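Local atomic coordinates of SVS_variant_AS1 (Streptomyces sp. CWA1, PDB entry 6TJA), a protein that probably cyclises geranylgeranyl diphosphate to the diterpene spiroviolene, being an engineered ancestral variant of a bacterial class I terpene cyclase. Residues A[12-17]-A[271-276]; A[173-178]-A[345-350]; A[224-229]-A[267-272]. One frame throughout, in Å; residues are numbered along the deposited sequence.

Overall arrangement
In this all-helical terpene cyclase fold, contact 3 lies on the same side of the chain's centre as contact 1 and as contact 2. Contacts 1 and 3, about 8 Å apart between centres, share helix 258-283, which meets loop 12-17 and helix 211-231. Contact 2, centred about 13 Å from contact 3 and about 19 Å from contact 1, joins the start of helix 175-185 to the C-terminal tail. Ile350 packs on Ile272 and Tyr178 OH probably hydrogen-bonds Asp229 OD2, so contact 2 reaches both helices of contact 3. Along the chain, contact 3 is nested inside contact 2, whereas contacts 1 and 2 cross. Both chain ends are thus tied to the helical core, with Arg269 connecting contacts 1 and 3.

Contact 1 of 3, residues A[12-17]-A[271-276]; sequences PIYCPL and RILLRF
The N-terminal loop that precedes helix 25-38 lies here against helix 258-283 of the terpene cyclase fold, and Leu273 is the residue of that helix most covered by it. Leu273 holds its CG anti to the backbone N (chi1 -176°), which sends the side chain out towards the loop. Its CD2 ends 3.4 Å from Tyr14 O and lies 4.1 Å from Tyr14 CD2, obliquely placed to the ring. The same methyl comes within 4.4 Å of Pro16 CD, while the other branch, Leu273 CD1, points to Leu17 CD2 at 4.5 Å. Leu17 is further covered by Ile302 and Arg303, so it touches both helix 258-283 and helix 289-309. Pro16 is the centre of an inverse gamma turn, with a weak hydrogen bond from Leu17 N to Cys15 O. The proline ring also covers the tyrosine two residues earlier: Pro16 CD stands 3.6 Å above the plane of the Tyr14 ring, over its centre, a CH-pi approach that backs the ring on one face. Tyr14 also has its CG anti to the backbone N (chi1 -176°), laying the ring along the helix towards Leu274. There the two side chains cross at about a right angle, and Leu274 CD1 meets Tyr14 CE2 at 3.5 Å, with Tyr14 OH 4.1 Å from the same methyl. Leu274 makes this approach with chi1 at -114°, well away from a staggered value. No hydrogen bond joins the two segments; among the loop's polar ties, Tyr14 O accepts from Arg269 NH1, one turn before Leu273 on the same helix, and Cys15 O from Arg303 NH1.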
ATOM      1  N   PRO A  12     -16.807  23.259 -21.136  1.00 63.82           N
ATOM      2  CA  PRO A  12     -15.362  23.447 -20.996  1.00 62.26           C
ATOM      3  C   PRO A  12     -14.966  23.241 -19.522  1.00 50.86           C
ATOM      4  O   PRO A  12     -15.817  23.350 -18.663  1.00 50.24           O
ATOM      5  CB  PRO A  12     -15.106  24.875 -21.512  1.00 62.48           C
ATOM      6  CG  PRO A  12     -16.430  25.596 -21.316  1.00 66.34           C
ATOM      7  CD  PRO A  12     -17.514  24.529 -21.347  1.00 68.93           C
ATOM      8  N   ILE A  13     -13.704  22.893 -19.275  1.00 45.43           N
ATOM      9  CA  ILE A  13     -13.169  22.522 -17.934  1.00 40.79           C
ATOM     10  C   ILE A  13     -12.900  23.797 -17.121  1.00 38.19           C
ATOM     11  O   ILE A  13     -12.249  24.720 -17.683  1.00 38.53           O
ATOM     12  CB  ILE A  13     -11.894  21.679 -18.103  1.00 41.65           C
ATOM     13  CG1 ILE A  13     -12.163  20.462 -18.990  1.00 41.87           C
ATOM     14  CG2 ILE A  13     -11.320  21.283 -16.742  1.00 38.63           C
ATOM     15  CD1 ILE A  13     -10.915  19.693 -19.374  1.00 42.22           C
ATOM     16  N   TYR A  14     -13.391  23.855 -15.871  1.00 32.00           N
ATOM     17  CA  TYR A  14     -12.992  24.845 -14.831  1.00 31.13           C
ATOM     18  C   TYR A  14     -11.596  24.452 -14.327  1.00 28.84           C
ATOM     19  O   TYR A  14     -11.448  23.378 -13.747  1.00 28.88           O
ATOM     20  CB  TYR A  14     -13.999  24.898 -13.668  1.00 32.15           C
ATOM     21  CG  TYR A  14     -13.681  25.956 -12.641  1.00 34.84           C
ATOM     22  CD1 TYR A  14     -13.581  27.283 -13.020  1.00 36.43           C
ATOM     23  CD2 TYR A  14     -13.415  25.649 -11.309  1.00 39.94           C
ATOM     24  CE1 TYR A  14     -13.254  28.280 -12.112  1.00 41.07           C
ATOM     25  CE2 TYR A  14     -13.072  26.637 -10.388  1.00 41.27           C
ATOM     26  CZ  TYR A  14     -12.999  27.960 -10.792  1.00 42.31           C
ATOM     27  OH  TYR A  14     -12.672  28.988  -9.941  1.00 51.27           O
ATOM     28  N   CYS A  15     -10.563  25.235 -14.617  1.00 28.79           N
ATOM     29  CA  CYS A  15      -9.193  24.926 -14.136  1.00 30.35           C
ATOM     30  C   CYS A  15      -8.337  26.182 -14.082  1.00 32.05           C
ATOM     31  O   CYS A  15      -7.382  26.317 -14.856  1.00 33.74           O
ATOM     32  CB  CYS A  15      -8.494  23.888 -14.997  1.00 28.89           C
ATOM     33  SG  CYS A  15      -7.158  23.056 -14.097  1.00 30.66           S
ATOM     34  N   PRO A  16      -8.625  27.047 -13.136  1.00 32.18           N
ATOM     35  CA  PRO A  16      -7.856  28.270 -12.999  1.00 34.45           C
ATOM     36  C   PRO A  16      -6.569  28.016 -12.244  1.00 32.52           C
ATOM     37  O   PRO A  16      -6.395  28.549 -11.208  1.00 37.16           O
ATOM     38  CB  PRO A  16      -8.791  29.156 -12.212  1.00 32.32           C
ATOM     39  CG  PRO A  16      -9.567  28.211 -11.394  1.00 34.50           C
ATOM     40  CD  PRO A  16      -9.749  26.991 -12.199  1.00 32.98           C
ATOM     41  N   LEU A  17      -5.695  27.213 -12.799  1.00 31.80           N
ATOM     42  CA  LEU A  17      -4.448  26.864 -12.201  1.00 30.91           C
ATOM     43  C   LEU A  17      -3.292  27.133 -13.163  1.00 31.76           C
ATOM     44  O   LEU A  17      -3.465  27.256 -14.330  1.00 33.90           O
ATOM     45  CB  LEU A  17      -4.478  25.402 -11.793  1.00 33.05           C
ATOM     46  CG  LEU A  17      -4.889  24.913 -10.410  1.00 39.59           C
ATOM     47  CD1 LEU A  17      -6.010  25.686  -9.810  1.00 37.86           C
ATOM     48  CD2 LEU A  17      -5.267  23.466 -10.408  1.00 45.55           C
ATOM     49  N   ARG A 271     -16.993  21.101  -7.489  1.00 29.85           N
ATOM     50  CA  ARG A 271     -17.114  21.263  -6.026  1.00 30.90           C
ATOM     51  C   ARG A 271     -15.790  20.811  -5.382  1.00 28.79           C
ATOM     52  O   ARG A 271     -15.291  21.517  -4.496  1.00 27.34           O
ATOM     53  CB  ARG A 271     -18.359  20.521  -5.534  1.00 35.75           C
ATOM     54  CG  ARG A 271     -18.454  20.507  -4.019  1.00 44.13           C
ATOM     55  CD  ARG A 271     -19.589  19.698  -3.432  1.00 43.66           C
ATOM     56  NE  ARG A 271     -20.900  19.986  -3.996  1.00 44.30           N
ATOM     57  CZ  ARG A 271     -22.040  19.934  -3.308  1.00 33.75           C
ATOM     58  NH1 ARG A 271     -22.026  19.728  -2.015  1.00 29.83           N
ATOM     59  NH2 ARG A 271     -23.189  20.147  -3.907  1.00 35.62           N
ATOM     60  N   ILE A 272     -15.213  19.688  -5.823  1.00 27.25           N
ATOM     61  CA  ILE A 272     -13.965  19.129  -5.231  1.00 25.78           C
ATOM     62  C   ILE A 272     -12.801  20.080  -5.549  1.00 26.55           C
ATOM     63  O   ILE A 272     -11.995  20.338  -4.642  1.00 25.21           O
ATOM     64  CB  ILE A 272     -13.695  17.694  -5.710  1.00 25.33           C
ATOM     65  CG1 ILE A 272     -14.798  16.736  -5.275  1.00 25.54           C
ATOM     66  CG2 ILE A 272     -12.346  17.211  -5.217  1.00 24.77           C
ATOM     67  CD1 ILE A 272     -14.742  15.384  -5.970  1.00 25.82           C
ATOM     68  N   LEU A 273     -12.722  20.631  -6.761  1.00 28.65           N
ATOM     69  CA  LEU A 273     -11.626  21.581  -7.094  1.00 28.66           C
ATOM     70  C   LEU A 273     -11.746  22.851  -6.240  1.00 29.21           C
ATOM     71  O   LEU A 273     -10.731  23.303  -5.756  1.00 26.04           O
ATOM     72  CB  LEU A 273     -11.631  21.914  -8.582  1.00 29.53           C
ATOM     73  CG  LEU A 273     -10.476  22.806  -9.018  1.00 27.24           C
ATOM     74  CD1 LEU A 273      -9.140  22.246  -8.538  1.00 28.94           C
ATOM     75  CD2 LEU A 273     -10.488  22.941 -10.518  1.00 29.26           C
ATOM     76  N   LEU A 274     -12.948  23.363  -6.006  1.00 32.39           N
ATOM     77  CA  LEU A 274     -13.171  24.536  -5.111  1.00 34.98           C
ATOM     78  C   LEU A 274     -12.701  24.242  -3.678  1.00 31.35           C
ATOM     79  O   LEU A 274     -12.069  25.116  -3.061  1.00 29.80           O
ATOM     80  CB  LEU A 274     -14.656  24.905  -5.115  1.00 40.73           C
ATOM     81  CG  LEU A 274     -14.987  26.265  -5.728  1.00 51.51           C
ATOM     82  CD1 LEU A 274     -14.295  26.483  -7.069  1.00 51.07           C
ATOM     83  CD2 LEU A 274     -16.487  26.397  -5.889  1.00 58.25           C
ATOM     84  N   ARG A 275     -13.017  23.072  -3.135  1.00 25.80           N
ATOM     85  CA  ARG A 275     -12.518  22.743  -1.794  1.00 27.38           C
ATOM     86  C   ARG A 275     -10.983  22.648  -1.856  1.00 24.99           C
ATOM     87  O   ARG A 275     -10.345  23.175  -0.965  1.00 24.27           O
ATOM     88  CB  ARG A 275     -13.194  21.492  -1.247  1.00 26.67           C
ATOM     89  CG  ARG A 275     -12.641  21.084   0.105  1.00 26.67           C
ATOM     90  CD  ARG A 275     -12.693  22.175   1.152  1.00 25.82           C
ATOM     91  NE  ARG A 275     -12.109  21.680   2.386  1.00 26.96           N
ATOM     92  CZ  ARG A 275     -11.618  22.442   3.353  1.00 27.59           C
ATOM     93  NH1 ARG A 275     -11.642  23.755   3.261  1.00 31.75           N
ATOM     94  NH2 ARG A 275     -11.079  21.887   4.408  1.00 28.84           N
ATOM     95  N   PHE A 276     -10.421  22.094  -2.902  1.00 24.99           N
ATOM     96  CA  PHE A 276      -8.984  22.030  -3.014  1.00 25.98           C
ATOM     97  C   PHE A 276      -8.359  23.438  -3.004  1.00 25.78           C
ATOM     98  O   PHE A 276      -7.424  23.660  -2.339  1.00 25.28           O
ATOM     99  CB  PHE A 276      -8.551  21.225  -4.236  1.00 25.95           C
ATOM    100  CG  PHE A 276      -7.115  21.415  -4.609  1.00 24.49           C
ATOM    101  CD1 PHE A 276      -6.722  22.508  -5.302  1.00 23.39           C
ATOM    102  CD2 PHE A 276      -6.171  20.484  -4.269  1.00 22.60           C
ATOM    103  CE1 PHE A 276      -5.427  22.709  -5.604  1.00 21.66           C
ATOM    104  CE2 PHE A 276      -4.873  20.664  -4.592  1.00 22.54           C
ATOM    105  CZ  PHE A 276      -4.501  21.789  -5.260  1.00 22.23           C
TER

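Contact 2 of 3, residues A[173-178]-A[345-350]; sequences PGLDDY and PGAPSI
Asp176 OD1 is the best-held polar atom, gripped across the contact by one hydrogen bond: Ser349 N donates to it at 2.9 Å, nearly straight at 166°, on the syn lone pair. A second bond secures the other carboxylate oxygen, with Ser349 OG giving its proton to Asp176 OD2 at 3.1 Å from above the carboxylate plane, 29° out of it. One serine thus holds both oxygens, through its backbone and its hydroxyl. The carboxylate stands in the first turn of helix 175-185, whose N-cap is Gly174, and it ties that helix start to the C-terminal tail of this terpene cyclase fold. Near the N-terminal end of a helix its negative charge is probably favoured. Asp176 carries its CG anti to the backbone N (chi1 -162°), extending the acid towards the tail, while Ser349 keeps OG beside its own backbone N, so that hydroxyl and N-H serve the same group. The tail offers this N-H within a turn closed by a bond from Ile350 N to Ala347 O. Pro348, inside that turn, has no hydrogen to share, and its ring rests obliquely against the acid, with Pro348 CD 3.4 Å from Asp176 OD1. Leu175, one residue earlier on the helix, meets the start of the tail: its CD2 lies 3.6 Å from Pro345 O and touches Ala347 CB at 4.3 Å. The residues that meet the acid also face the second subunit, whose Ser118 OG hydrogen-bonds Pro348 O and whose Arg112 NH2 hydrogen-bonds Ser349 O. At the root of the acid side chain, Asp176 CB lies 3.7 Å from Gly346 O.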
ATOM      1  N   PRO A 173     -20.418   0.184  -9.232  1.00 27.19           N
ATOM      2  CA  PRO A 173     -20.330   0.706  -7.870  1.00 23.42           C
ATOM      3  C   PRO A 173     -21.230   1.944  -7.770  1.00 23.47           C
ATOM      4  O   PRO A 173     -21.466   2.584  -8.792  1.00 23.48           O
ATOM      5  CB  PRO A 173     -18.842   1.029  -7.699  1.00 23.43           C
ATOM      6  CG  PRO A 173     -18.291   1.204  -9.083  1.00 23.45           C
ATOM      7  CD  PRO A 173     -19.147   0.311  -9.971  1.00 26.01           C
ATOM      8  N   GLY A 174     -21.781   2.203  -6.583  1.00 23.27           N
ATOM      9  CA  GLY A 174     -22.425   3.483  -6.250  1.00 24.09           C
ATOM     10  C   GLY A 174     -21.403   4.621  -6.249  1.00 26.84           C
ATOM     11  O   GLY A 174     -20.183   4.365  -6.488  1.00 26.40           O
ATOM     12  N   LEU A 175     -21.858   5.851  -6.032  1.00 25.66           N
ATOM     13  CA  LEU A 175     -20.968   7.030  -6.067  1.00 26.88           C
ATOM     14  C   LEU A 175     -19.828   6.883  -5.046  1.00 25.58           C
ATOM     15  O   LEU A 175     -18.660   7.165  -5.391  1.00 29.52           O
ATOM     16  CB  LEU A 175     -21.781   8.284  -5.760  1.00 26.26           C
ATOM     17  CG  LEU A 175     -20.935   9.546  -5.792  1.00 25.87           C
ATOM     18  CD1 LEU A 175     -20.262   9.654  -7.154  1.00 26.16           C
ATOM     19  CD2 LEU A 175     -21.799  10.770  -5.482  1.00 26.92           C
ATOM     20  N   ASP A 176     -20.148   6.495  -3.823  1.00 23.70           N
ATOM     21  CA  ASP A 176     -19.164   6.440  -2.711  1.00 25.57           C
ATOM     22  C   ASP A 176     -18.031   5.467  -3.056  1.00 24.78           C
ATOM     23  O   ASP A 176     -16.862   5.894  -2.931  1.00 26.37           O
ATOM     24  CB  ASP A 176     -19.783   6.077  -1.352  1.00 25.59           C
ATOM     25  CG  ASP A 176     -18.858   6.447  -0.195  1.00 25.17           C
ATOM     26  OD1 ASP A 176     -18.452   7.612  -0.104  1.00 25.58           O
ATOM     27  OD2 ASP A 176     -18.568   5.592   0.610  1.00 27.19           O
ATOM     28  N   ASP A 177     -18.361   4.224  -3.413  1.00 24.44           N
ATOM     29  CA  ASP A 177     -17.389   3.169  -3.822  1.00 25.78           C
ATOM     30  C   ASP A 177     -16.619   3.599  -5.093  1.00 26.65           C
ATOM     31  O   ASP A 177     -15.395   3.348  -5.145  1.00 27.78           O
ATOM     32  CB  ASP A 177     -18.074   1.818  -4.056  1.00 28.24           C
ATOM     33  CG  ASP A 177     -18.479   1.051  -2.800  1.00 26.91           C
ATOM     34  OD1 ASP A 177     -18.146   1.501  -1.706  1.00 29.88           O
ATOM     35  OD2 ASP A 177     -19.104  -0.022  -2.937  1.00 33.96           O
ATOM     36  N   TYR A 178     -17.292   4.174  -6.098  1.00 22.69           N
ATOM     37  CA  TYR A 178     -16.655   4.592  -7.360  1.00 23.47           C
ATOM     38  C   TYR A 178     -15.549   5.625  -7.085  1.00 24.49           C
ATOM     39  O   TYR A 178     -14.454   5.482  -7.693  1.00 23.41           O
ATOM     40  CB  TYR A 178     -17.624   5.147  -8.398  1.00 22.65           C
ATOM     41  CG  TYR A 178     -16.869   5.544  -9.622  1.00 23.03           C
ATOM     42  CD1 TYR A 178     -16.604   6.876  -9.892  1.00 26.08           C
ATOM     43  CD2 TYR A 178     -16.280   4.586 -10.426  1.00 25.59           C
ATOM     44  CE1 TYR A 178     -15.822   7.250 -10.972  1.00 25.88           C
ATOM     45  CE2 TYR A 178     -15.496   4.941 -11.518  1.00 25.60           C
ATOM     46  CZ  TYR A 178     -15.241   6.278 -11.768  1.00 26.50           C
ATOM     47  OH  TYR A 178     -14.467   6.667 -12.819  1.00 22.74           O
ATOM     48  N   PRO A 345     -23.023  15.224  -1.523  1.00 28.91           N
ATOM     49  CA  PRO A 345     -24.057  14.244  -1.240  1.00 27.97           C
ATOM     50  C   PRO A 345     -23.735  12.847  -1.765  1.00 25.62           C
ATOM     51  O   PRO A 345     -23.328  12.712  -2.916  1.00 30.38           O
ATOM     52  CB  PRO A 345     -25.276  14.770  -2.000  1.00 31.14           C
ATOM     53  CG  PRO A 345     -25.061  16.251  -2.033  1.00 32.90           C
ATOM     54  CD  PRO A 345     -23.557  16.422  -2.182  1.00 31.08           C
ATOM     55  N   GLY A 346     -23.916  11.851  -0.904  1.00 22.14           N
ATOM     56  CA  GLY A 346     -23.842  10.435  -1.271  1.00 25.12           C
ATOM     57  C   GLY A 346     -22.424   9.906  -1.317  1.00 25.35           C
ATOM     58  O   GLY A 346     -22.271   8.803  -1.788  1.00 30.61           O
ATOM     59  N   ALA A 347     -21.425  10.651  -0.839  1.00 27.87           N
ATOM     60  CA  ALA A 347     -20.006  10.223  -0.841  1.00 26.85           C
ATOM     61  C   ALA A 347     -19.377  10.507   0.527  1.00 26.34           C
ATOM     62  O   ALA A 347     -18.440  11.303   0.646  1.00 26.66           O
ATOM     63  CB  ALA A 347     -19.304  10.894  -1.988  1.00 29.11           C
ATOM     64  N   PRO A 348     -19.886   9.857   1.606  1.00 25.24           N
ATOM     65  CA  PRO A 348     -19.307   9.997   2.947  1.00 24.99           C
ATOM     66  C   PRO A 348     -17.785   9.764   3.023  1.00 25.55           C
ATOM     67  O   PRO A 348     -17.168  10.437   3.819  1.00 25.28           O
ATOM     68  CB  PRO A 348     -20.072   8.984   3.815  1.00 23.92           C
ATOM     69  CG  PRO A 348     -20.784   8.048   2.786  1.00 24.28           C
ATOM     70  CD  PRO A 348     -21.049   8.940   1.593  1.00 24.79           C
ATOM     71  N   SER A 349     -17.205   8.927   2.148  1.00 25.90           N
ATOM     72  CA  SER A 349     -15.775   8.529   2.199  1.00 27.49           C
ATOM     73  C   SER A 349     -14.892   9.746   1.941  1.00 25.20           C
ATOM     74  O   SER A 349     -13.708   9.662   2.290  1.00 23.16           O
ATOM     75  CB  SER A 349     -15.398   7.407   1.241  1.00 30.29           C
ATOM     76  OG  SER A 349     -15.716   6.141   1.800  1.00 45.70           O
ATOM     77  N   ILE A 350     -15.424  10.826   1.374  1.00 22.67           N
ATOM     78  CA  ILE A 350     -14.574  12.015   1.079  1.00 23.72           C
ATOM     79  C   ILE A 350     -14.985  13.227   1.916  1.00 22.97           C
ATOM     80  O   ILE A 350     -14.308  14.265   1.775  1.00 23.73           O
ATOM     81  CB  ILE A 350     -14.547  12.329  -0.426  1.00 22.68           C
ATOM     82  CG1 ILE A 350     -15.922  12.723  -0.975  1.00 25.05           C
ATOM     83  CG2 ILE A 350     -13.950  11.175  -1.189  1.00 22.81           C
ATOM     84  CD1 ILE A 350     -15.894  13.381  -2.360  1.00 23.32           C
TER

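Contact 3 of 3, residues A[224-229]-A[267-272]; sequences AALDND and KLRDRI
Leu226, Arg269 and Asp227 account for most of the surface buried where helix 211-231 packs nearly antiparallel against helix 258-283, their local axes 10.3 Å apart. Leu226 slides past Arg269 in the opposite direction, its CD1 resting 3.8 Å from Arg269 CB. The same methyl meets Leu268 CD1 at 3.8 Å and, farther along, Ile272 CD1 at 4.2 Å. Beyond this apolar patch the arginine chain bends at chi2 (-86°) and presents its edge to Asp227. The grip is side-on, each bond on a syn lone pair and the two flat groups nearly coplanar. NH2 of Arg269 bonds Asp227 OD2 at 2.9 Å, in the guanidinium plane and almost straight (176°); NE of Arg269 bonds Asp227 OD1 at 2.8 Å, more bent (143°) and tilted from that plane. NH1 of Arg269 turns to Asp270 OD1 at 2.9 Å, and to the backbone Tyr14 O of the N-terminal loop. An alanine in place of Arg269 would probably leave the buried Asp227 carboxylate without its two-nitrogen partner and loosen the hold on that loop. This salt-bridge network holds helix 211-231 one residue before Asn228, which by spacing probably begins, with Ser232, the NSE motif that binds magnesium in class I terpene cyclases; Arg182, paired with Asp229, probably corresponds to their diphosphate sensor.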
ATOM      1  N   ALA A 224      -8.066  15.038 -11.143  1.00 26.41           N
ATOM      2  CA  ALA A 224      -7.321  14.449 -12.285  1.00 27.50           C
ATOM      3  C   ALA A 224      -8.039  13.191 -12.783  1.00 26.48           C
ATOM      4  O   ALA A 224      -8.111  12.998 -14.009  1.00 27.48           O
ATOM      5  CB  ALA A 224      -5.895  14.098 -11.904  1.00 28.40           C
ATOM      6  N   ALA A 225      -8.471  12.327 -11.865  1.00 24.69           N
ATOM      7  CA  ALA A 225      -9.253  11.109 -12.171  1.00 25.39           C
ATOM      8  C   ALA A 225     -10.531  11.475 -12.938  1.00 23.96           C
ATOM      9  O   ALA A 225     -10.843  10.829 -13.913  1.00 27.24           O
ATOM     10  CB  ALA A 225      -9.600  10.373 -10.900  1.00 27.48           C
ATOM     11  N   LEU A 226     -11.291  12.441 -12.462  1.00 26.63           N
ATOM     12  CA  LEU A 226     -12.605  12.809 -13.055  1.00 25.77           C
ATOM     13  C   LEU A 226     -12.352  13.572 -14.358  1.00 28.58           C
ATOM     14  O   LEU A 226     -13.160  13.457 -15.285  1.00 28.86           O
ATOM     15  CB  LEU A 226     -13.386  13.642 -12.033  1.00 25.75           C
ATOM     16  CG  LEU A 226     -13.860  12.913 -10.779  1.00 25.29           C
ATOM     17  CD1 LEU A 226     -14.590  13.882  -9.877  1.00 28.46           C
ATOM     18  CD2 LEU A 226     -14.758  11.742 -11.109  1.00 25.48           C
ATOM     19  N   ASP A 227     -11.256  14.327 -14.442  1.00 29.17           N
ATOM     20  CA  ASP A 227     -10.817  14.906 -15.739  1.00 31.63           C
ATOM     21  C   ASP A 227     -10.496  13.745 -16.688  1.00 30.10           C
ATOM     22  O   ASP A 227     -10.916  13.817 -17.846  1.00 29.54           O
ATOM     23  CB  ASP A 227      -9.726  15.968 -15.539  1.00 32.50           C
ATOM     24  CG  ASP A 227     -10.288  17.241 -14.925  1.00 32.16           C
ATOM     25  OD1 ASP A 227     -11.531  17.332 -14.790  1.00 31.75           O
ATOM     26  OD2 ASP A 227      -9.502  18.102 -14.540  1.00 30.98           O
ATOM     27  N   ASN A 228      -9.853  12.673 -16.219  1.00 31.56           N
ATOM     28  CA  ASN A 228      -9.575  11.493 -17.082  1.00 32.30           C
ATOM     29  C   ASN A 228     -10.904  10.810 -17.475  1.00 34.06           C
ATOM     30  O   ASN A 228     -11.019  10.435 -18.651  1.00 32.67           O
ATOM     31  CB  ASN A 228      -8.511  10.558 -16.494  1.00 35.22           C
ATOM     32  CG  ASN A 228      -7.121  11.169 -16.531  1.00 41.89           C
ATOM     33  OD1 ASN A 228      -6.829  11.988 -17.396  1.00 42.42           O
ATOM     34  ND2 ASN A 228      -6.268  10.813 -15.580  1.00 40.70           N
ATOM     35  N   ASP A 229     -11.919  10.701 -16.602  1.00 34.01           N
ATOM     36  CA  ASP A 229     -13.215  10.093 -17.024  1.00 32.93           C
ATOM     37  C   ASP A 229     -13.825  10.940 -18.157  1.00 34.18           C
ATOM     38  O   ASP A 229     -14.497  10.376 -19.031  1.00 34.30           O
ATOM     39  CB  ASP A 229     -14.212   9.951 -15.878  1.00 30.92           C
ATOM     40  CG  ASP A 229     -13.920   8.843 -14.895  1.00 29.24           C
ATOM     41  OD1 ASP A 229     -12.855   8.196 -15.037  1.00 31.24           O
ATOM     42  OD2 ASP A 229     -14.797   8.610 -14.020  1.00 26.90           O
ATOM     43  N   LYS A 267     -20.451  19.189 -12.021  1.00 29.34           N
ATOM     44  CA  LYS A 267     -20.806  19.812 -10.786  1.00 30.78           C
ATOM     45  C   LYS A 267     -20.019  19.271  -9.605  1.00 28.26           C
ATOM     46  O   LYS A 267     -19.396  19.995  -8.912  1.00 25.61           O
ATOM     47  CB  LYS A 267     -22.287  19.707 -10.543  1.00 32.08           C
ATOM     48  CG  LYS A 267     -23.085  20.799 -11.187  1.00 37.93           C
ATOM     49  CD  LYS A 267     -24.541  20.654 -10.845  1.00 39.59           C
ATOM     50  CE  LYS A 267     -25.417  21.086 -11.975  1.00 44.11           C
ATOM     51  NZ  LYS A 267     -26.430  22.036 -11.498  1.00 50.81           N
ATOM     52  N   LEU A 268     -20.041  17.981  -9.410  1.00 28.61           N
ATOM     53  CA  LEU A 268     -19.333  17.431  -8.305  1.00 31.19           C
ATOM     54  C   LEU A 268     -17.802  17.560  -8.403  1.00 28.27           C
ATOM     55  O   LEU A 268     -17.164  17.745  -7.431  1.00 27.73           O
ATOM     56  CB  LEU A 268     -19.828  16.040  -7.963  1.00 34.19           C
ATOM     57  CG  LEU A 268     -19.637  14.941  -8.954  1.00 38.25           C
ATOM     58  CD1 LEU A 268     -18.221  14.450  -8.900  1.00 44.11           C
ATOM     59  CD2 LEU A 268     -20.619  13.840  -8.678  1.00 41.15           C
ATOM     60  N   ARG A 269     -17.268  17.514  -9.600  1.00 26.92           N
ATOM     61  CA  ARG A 269     -15.808  17.628  -9.878  1.00 28.45           C
ATOM     62  C   ARG A 269     -15.386  19.056  -9.530  1.00 27.13           C
ATOM     63  O   ARG A 269     -14.378  19.242  -8.821  1.00 29.87           O
ATOM     64  CB  ARG A 269     -15.531  17.211 -11.333  1.00 29.56           C
ATOM     65  CG  ARG A 269     -14.101  17.402 -11.825  1.00 29.87           C
ATOM     66  CD  ARG A 269     -13.919  18.808 -12.329  1.00 31.51           C
ATOM     67  NE  ARG A 269     -12.611  19.079 -12.914  1.00 33.35           N
ATOM     68  CZ  ARG A 269     -12.108  20.295 -13.060  1.00 31.20           C
ATOM     69  NH1 ARG A 269     -12.795  21.351 -12.656  1.00 29.67           N
ATOM     70  NH2 ARG A 269     -10.916  20.454 -13.601  1.00 34.82           N
ATOM     71  N   ASP A 270     -16.189  20.026  -9.959  1.00 26.20           N
ATOM     72  CA  ASP A 270     -15.958  21.461  -9.694  1.00 27.43           C
ATOM     73  C   ASP A 270     -16.052  21.730  -8.182  1.00 28.74           C
ATOM     74  O   ASP A 270     -15.231  22.484  -7.657  1.00 26.57           O
ATOM     75  CB  ASP A 270     -16.935  22.301 -10.507  1.00 27.99           C
ATOM     76  CG  ASP A 270     -16.613  22.415 -11.989  1.00 25.27           C
ATOM     77  OD1 ASP A 270     -15.591  21.860 -12.441  1.00 25.71           O
ATOM     78  OD2 ASP A 270     -17.417  23.041 -12.679  1.00 24.19           O
ATOM     79  N   ARG A 271     -16.993  21.101  -7.489  1.00 29.85           N
ATOM     80  CA  ARG A 271     -17.114  21.263  -6.026  1.00 30.90           C
ATOM     81  C   ARG A 271     -15.790  20.811  -5.382  1.00 28.79           C
ATOM     82  O   ARG A 271     -15.291  21.517  -4.496  1.00 27.34           O
ATOM     83  CB  ARG A 271     -18.359  20.521  -5.534  1.00 35.75           C
ATOM     84  CG  ARG A 271     -18.454  20.507  -4.019  1.00 44.13           C
ATOM     85  CD  ARG A 271     -19.589  19.698  -3.432  1.00 43.66           C
ATOM     86  NE  ARG A 271     -20.900  19.986  -3.996  1.00 44.30           N
ATOM     87  CZ  ARG A 271     -22.040  19.934  -3.308  1.00 33.75           C
ATOM     88  NH1 ARG A 271     -22.026  19.728  -2.015  1.00 29.83           N
ATOM     89  NH2 ARG A 271     -23.189  20.147  -3.907  1.00 35.62           N
ATOM     90  N   ILE A 272     -15.213  19.688  -5.823  1.00 27.25           N
ATOM     91  CA  ILE A 272     -13.965  19.129  -5.231  1.00 25.78           C
ATOM     92  C   ILE A 272     -12.801  20.080  -5.549  1.00 26.55           C
ATOM     93  O   ILE A 272     -11.995  20.338  -4.642  1.00 25.21           O
ATOM     94  CB  ILE A 272     -13.695  17.694  -5.710  1.00 25.33           C
ATOM     95  CG1 ILE A 272     -14.798  16.736  -5.275  1.00 25.54           C
ATOM     96  CG2 ILE A 272     -12.346  17.211  -5.217  1.00 24.77           C
ATOM     97  CD1 ILE A 272     -14.742  15.384  -5.970  1.00 25.82           C
TER